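Local coordinates for protein toxin PAU_02230 (Photorhabdus asymbiotica subsp. asymbiotica ATCC 43949, PDB 6HV6) that is a bacterial toxin of Photorhabdus, also known as PaTox, whose modelled part joins a helical region to a six-stranded antiparallel sheet, at residues N263-F275 with H320-Q332. The protein carries 1 engineered substitution. Sequence-based numbering, arbitrary orientation.
Sequences NVSNLATSETKLF and HSDMAAFFQKKMQ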
loop_
_atom_site.group_PDB
_atom_site.type_symbol
_atom_site.label_atom_id
_atom_site.label_comp_id
_atom_site.label_asym_id
_atom_site.label_seq_id
_atom_site.Cartn_x
_atom_site.Cartn_y
_atom_site.Cartn_z
ATOM N N ASN A 263 -18.173 8.211 15.854
ATOM C CA ASN A 263 -18.317 7.637 14.525
ATOM C C ASN A 263 -17.790 8.629 13.494
ATOM O O ASN A 263 -17.327 9.723 13.832
ATOM C CB ASN A 263 -19.776 7.277 14.240
ATOM C CG ASN A 263 -20.694 8.446 14.441
ATOM O OD1 ASN A 263 -20.558 9.472 13.774
ATOM N ND2 ASN A 263 -21.636 8.311 15.366
ATOM N N VAL A 264 -17.886 8.243 12.221
ATOM C CA VAL A 264 -17.346 9.078 11.152
ATOM C C VAL A 264 -18.075 10.417 11.093
ATOM O O VAL A 264 -17.468 11.459 10.821
ATOM C CB VAL A 264 -17.420 8.333 9.806
ATOM C CG1 VAL A 264 -16.714 9.127 8.726
ATOM C CG2 VAL A 264 -16.798 6.954 9.937
ATOM N N SER A 265 -19.385 10.414 11.355
ATOM C CA SER A 265 -20.163 11.635 11.183
ATOM C C SER A 265 -19.821 12.679 12.239
ATOM O O SER A 265 -19.744 13.870 11.927
ATOM C CB SER A 265 -21.658 11.318 11.204
ATOM O OG SER A 265 -22.071 10.767 9.963
ATOM N N ASN A 266 -19.610 12.264 13.491
ATOM C CA ASN A 266 -19.387 13.216 14.576
ATOM C C ASN A 266 -17.908 13.381 14.930
ATOM O O ASN A 266 -17.593 13.949 15.980
ATOM C CB ASN A 266 -20.195 12.817 15.821
ATOM C CG ASN A 266 -19.703 11.522 16.479
ATOM O OD1 ASN A 266 -18.695 10.939 16.085
ATOM N ND2 ASN A 266 -20.422 11.080 17.502
ATOM N N LEU A 267 -16.997 12.906 14.078
ATOM C CA LEU A 267 -15.581 12.948 14.434
ATOM C C LEU A 267 -15.093 14.382 14.602
ATOM O O LEU A 267 -14.257 14.662 15.468
ATOM C CB LEU A 267 -14.747 12.213 13.377
ATOM C CG LEU A 267 -13.282 11.929 13.730
ATOM C CD1 LEU A 267 -13.191 10.832 14.766
ATOM C CD2 LEU A 267 -12.472 11.562 12.495
ATOM N N ALA A 268 -15.611 15.310 13.791
ATOM C CA ALA A 268 -15.074 16.668 13.784
ATOM C C ALA A 268 -15.374 17.424 15.070
ATOM O O ALA A 268 -14.710 18.429 15.353
ATOM C CB ALA A 268 -15.615 17.447 12.588
ATOM N N THR A 269 -16.350 16.962 15.853
ATOM C CA THR A 269 -16.757 17.605 17.095
ATOM C C THR A 269 -16.396 16.771 18.320
ATOM O O THR A 269 -16.935 17.004 19.403
ATOM C CB THR A 269 -18.261 17.878 17.076
ATOM O OG1 THR A 269 -18.949 16.685 16.678
ATOM C CG2 THR A 269 -18.595 18.999 16.105
ATOM N N SER A 270 -15.493 15.799 18.171
ATOM C CA SER A 270 -15.162 14.883 19.255
ATOM C C SER A 270 -13.679 14.922 19.602
ATOM O O SER A 270 -13.136 13.927 20.082
ATOM C CB SER A 270 -15.571 13.453 18.896
ATOM O OG SER A 270 -16.858 13.407 18.315
ATOM N N GLU A 271 -13.010 16.057 19.365
ATOM C CA GLU A 271 -11.553 16.105 19.498
ATOM C C GLU A 271 -11.108 15.762 20.911
ATOM O O GLU A 271 -10.292 14.856 21.120
ATOM C CB GLU A 271 -11.007 17.481 19.123
ATOM C CG GLU A 271 -9.588 17.649 19.656
ATOM C CD GLU A 271 -8.936 18.962 19.300
ATOM O OE1 GLU A 271 -9.497 19.731 18.494
ATOM O OE2 GLU A 271 -7.837 19.214 19.825
ATOM N N THR A 272 -11.612 16.504 21.898
ATOM C CA THR A 272 -11.162 16.305 23.269
ATOM C C THR A 272 -11.635 14.972 23.835
ATOM O O THR A 272 -11.105 14.526 24.857
ATOM C CB THR A 272 -11.628 17.468 24.149
ATOM O OG1 THR A 272 -13.057 17.542 24.123
ATOM C CG2 THR A 272 -11.059 18.790 23.635
ATOM N N LYS A 273 -12.597 14.319 23.183
ATOM C CA LYS A 273 -13.023 12.987 23.586
ATOM C C LYS A 273 -12.202 11.904 22.903
ATOM O O LYS A 273 -11.853 10.897 23.525
ATOM C CB LYS A 273 -14.511 12.796 23.272
ATOM C CG LYS A 273 -15.422 13.756 24.021
ATOM C CD LYS A 273 -15.194 13.647 25.522
ATOM C CE LYS A 273 -16.075 14.614 26.291
ATOM N NZ LYS A 273 -17.517 14.393 26.018
ATOM N N LEU A 274 -11.880 12.108 21.628
ATOM C CA LEU A 274 -11.082 11.145 20.886
ATOM C C LEU A 274 -9.644 11.110 21.393
ATOM O O LEU A 274 -9.047 10.035 21.532
ATOM C CB LEU A 274 -11.127 11.519 19.410
ATOM C CG LEU A 274 -10.587 10.589 18.346
ATOM C CD1 LEU A 274 -11.503 9.403 18.171
ATOM C CD2 LEU A 274 -10.490 11.389 17.075
ATOM N N PHE A 275 -9.069 12.280 21.662
ATOM C CA PHE A 275 -7.698 12.407 22.139
ATOM C C PHE A 275 -7.739 12.917 23.572
ATOM O O PHE A 275 -7.785 14.133 23.804
ATOM C CB PHE A 275 -6.893 13.351 21.246
ATOM C CG PHE A 275 -6.948 12.999 19.793
ATOM C CD1 PHE A 275 -6.452 11.784 19.344
ATOM C CD2 PHE A 275 -7.490 13.884 18.871
ATOM C CE1 PHE A 275 -6.494 11.456 18.004
ATOM C CE2 PHE A 275 -7.535 13.561 17.529
ATOM C CZ PHE A 275 -7.035 12.341 17.094
ATOM N N HIS A 320 -8.302 20.248 14.157
ATOM C CA HIS A 320 -8.908 18.921 14.182
ATOM C C HIS A 320 -10.058 18.820 13.183
ATOM O O HIS A 320 -10.217 17.796 12.505
ATOM C CB HIS A 320 -9.395 18.591 15.592
ATOM C CG HIS A 320 -10.177 17.319 15.665
ATOM N ND1 HIS A 320 -9.576 16.080 15.709
ATOM C CD2 HIS A 320 -11.512 17.093 15.660
ATOM C CE1 HIS A 320 -10.507 15.143 15.738
ATOM N NE2 HIS A 320 -11.690 15.731 15.711
ATOM N N SER A 321 -10.862 19.878 13.069
ATOM C CA SER A 321 -12.033 19.811 12.200
ATOM C C SER A 321 -11.634 19.624 10.743
ATOM O O SER A 321 -12.354 18.961 9.988
ATOM C CB SER A 321 -12.898 21.063 12.356
ATOM O OG SER A 321 -12.233 22.221 11.889
ATOM N N ASP A 322 -10.498 20.192 10.330
ATOM C CA ASP A 322 -10.025 19.973 8.968
ATOM C C ASP A 322 -9.551 18.544 8.773
ATOM O O ASP A 322 -9.827 17.926 7.739
ATOM C CB ASP A 322 -8.897 20.943 8.633
ATOM C CG ASP A 322 -9.389 22.369 8.502
ATOM O OD1 ASP A 322 -10.570 22.549 8.149
ATOM O OD2 ASP A 322 -8.591 23.293 8.737
ATOM N N MET A 323 -8.804 18.015 9.741
ATOM C CA MET A 323 -8.350 16.634 9.639
ATOM C C MET A 323 -9.539 15.690 9.555
ATOM O O MET A 323 -9.560 14.775 8.720
ATOM C CB MET A 323 -7.442 16.308 10.829
ATOM C CG MET A 323 -6.783 14.931 10.808
ATOM S SD MET A 323 -7.902 13.661 11.416
ATOM C CE MET A 323 -7.869 13.984 13.184
ATOM N N ALA A 324 -10.561 15.930 10.379
ATOM C CA ALA A 324 -11.736 15.063 10.386
ATOM C C ALA A 324 -12.547 15.198 9.104
ATOM O O ALA A 324 -13.101 14.209 8.609
ATOM C CB ALA A 324 -12.611 15.379 11.595
ATOM N N ALA A 325 -12.660 16.413 8.565
ATOM C CA ALA A 325 -13.359 16.562 7.290
ATOM C C ALA A 325 -12.635 15.791 6.191
ATOM O O ALA A 325 -13.265 15.104 5.379
ATOM C CB ALA A 325 -13.487 18.040 6.924
ATOM N N PHE A 326 -11.306 15.868 6.180
ATOM C CA PHE A 326 -10.526 15.136 5.189
ATOM C C PHE A 326 -10.698 13.632 5.369
ATOM O O PHE A 326 -10.936 12.902 4.404
ATOM C CB PHE A 326 -9.058 15.537 5.302
ATOM C CG PHE A 326 -8.168 14.814 4.353
ATOM C CD1 PHE A 326 -8.284 15.017 2.987
ATOM C CD2 PHE A 326 -7.216 13.929 4.822
ATOM C CE1 PHE A 326 -7.465 14.348 2.105
ATOM C CE2 PHE A 326 -6.385 13.248 3.936
ATOM C CZ PHE A 326 -6.509 13.466 2.581
ATOM N N PHE A 327 -10.590 13.156 6.609
ATOM C CA PHE A 327 -10.771 11.733 6.887
ATOM C C PHE A 327 -12.146 11.253 6.428
ATOM O O PHE A 327 -12.270 10.181 5.821
ATOM C CB PHE A 327 -10.565 11.471 8.386
ATOM C CG PHE A 327 -10.948 10.083 8.830
ATOM C CD1 PHE A 327 -10.020 9.047 8.800
ATOM C CD2 PHE A 327 -12.231 9.818 9.295
ATOM C CE1 PHE A 327 -10.373 7.766 9.203
ATOM C CE2 PHE A 327 -12.591 8.540 9.703
ATOM C CZ PHE A 327 -11.656 7.510 9.660
ATOM N N GLN A 328 -13.193 12.032 6.696
ATOM C CA GLN A 328 -14.523 11.604 6.269
ATOM C C GLN A 328 -14.627 11.548 4.749
ATOM O O GLN A 328 -15.226 10.620 4.195
ATOM C CB GLN A 328 -15.603 12.525 6.840
ATOM C CG GLN A 328 -17.002 12.134 6.363
ATOM C CD GLN A 328 -18.105 12.968 6.983
ATOM O OE1 GLN A 328 -17.949 14.172 7.187
ATOM N NE2 GLN A 328 -19.231 12.328 7.287
ATOM N N LYS A 329 -14.055 12.534 4.056
ATOM C CA LYS A 329 -14.052 12.500 2.597
ATOM C C LYS A 329 -13.334 11.255 2.080
ATOM O O LYS A 329 -13.774 10.628 1.108
ATOM C CB LYS A 329 -13.398 13.775 2.060
ATOM C CG LYS A 329 -13.328 13.868 0.553
ATOM C CD LYS A 329 -12.865 15.254 0.119
ATOM C CE LYS A 329 -11.384 15.493 0.413
ATOM N NZ LYS A 329 -10.990 16.908 0.098
ATOM N N LYS A 330 -12.239 10.862 2.738
ATOM C CA LYS A 330 -11.509 9.681 2.289
ATOM C C LYS A 330 -12.271 8.392 2.589
ATOM O O LYS A 330 -12.169 7.423 1.830
ATOM C CB LYS A 330 -10.118 9.659 2.933
ATOM C CG LYS A 330 -9.198 10.800 2.458
ATOM C CD LYS A 330 -8.915 10.716 0.944
ATOM C CE LYS A 330 -9.468 11.904 0.181
ATOM N NZ LYS A 330 -8.980 11.927 -1.239
ATOM N N MET A 331 -13.030 8.340 3.683
ATOM C CA MET A 331 -13.824 7.141 3.932
ATOM C C MET A 331 -14.911 6.981 2.873
ATOM O O MET A 331 -15.167 5.871 2.387
ATOM C CB MET A 331 -14.428 7.191 5.336
ATOM C CG MET A 331 -13.387 7.150 6.480
ATOM S SD MET A 331 -12.157 5.799 6.405
ATOM C CE MET A 331 -10.758 6.583 5.622
ATOM N N GLN A 332 -15.551 8.081 2.491
ATOM C CA GLN A 332 -16.537 8.000 1.419
ATOM C C GLN A 332 -15.892 7.614 0.099
ATOM O O GLN A 332 -16.486 6.864 -0.681
ATOM C CB GLN A 332 -17.282 9.326 1.326
ATOM C CG GLN A 332 -17.887 9.693 2.674
ATOM C CD GLN A 332 -18.804 10.886 2.613
ATOM O OE1 GLN A 332 -18.576 11.821 1.846
ATOM N NE2 GLN A 332 -19.859 10.858 3.422
HETATM O O HOH W 1 -8.375 21.816 16.568
#
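His320, in the first turn of its helix, pushes its whole ring into the curl formed by residues 267-275. Its NE2 donates to Leu267 O at 2.8 Å. The bond is nearly straight (168°) and lies in the ring plane. Ser270 N reaches the same oxygen from the opposite face of the carbonyl. Glu271 CB sits over one face of the imidazole, 3.6 Å from its centroid, a CH-pi contact. The extended Glu271 side chain then runs back past the ring, and OE1 comes 3.1 Å from His320 CB. A water bridges OE1 to His320 N, so the carboxylate is tied to the helix start. OE2 makes a salt bridge with Lys295 and a hydrogen bond with Tyr305. Phe275 meets the imidazole rim to rim, with the planes at 83°. His320 ND1 lies at the edge of the Phe275 ring; it is buried by the contact and has no hydrogen-bond partner in the model.

The helix 320-334 directly follows strand 313-317 and packs on the antiparallel sheet. The segment 263-275 precedes strand 280-286 of that sheet. Residues 264-268 run along the helix, and 271-275 close round its first residue. Ala324 gives a small surface where the backbones come close: its CB is 3.5 Å from Ala268 CA. Leu267 CD2 packs on both Ala324 CB and Phe327 CD2, 3.7 Å from the latter. Phe327 CG is anti to the backbone N (chi1 170°), and the Leu267 and Phe327 side chains cross at about a right angle. The Phe327 ring also meets Phe307 edge-to-face. Farther along, Val264 CG1 rests on Gln328 CG at 3.8 Å, against the aliphatic part of that side chain.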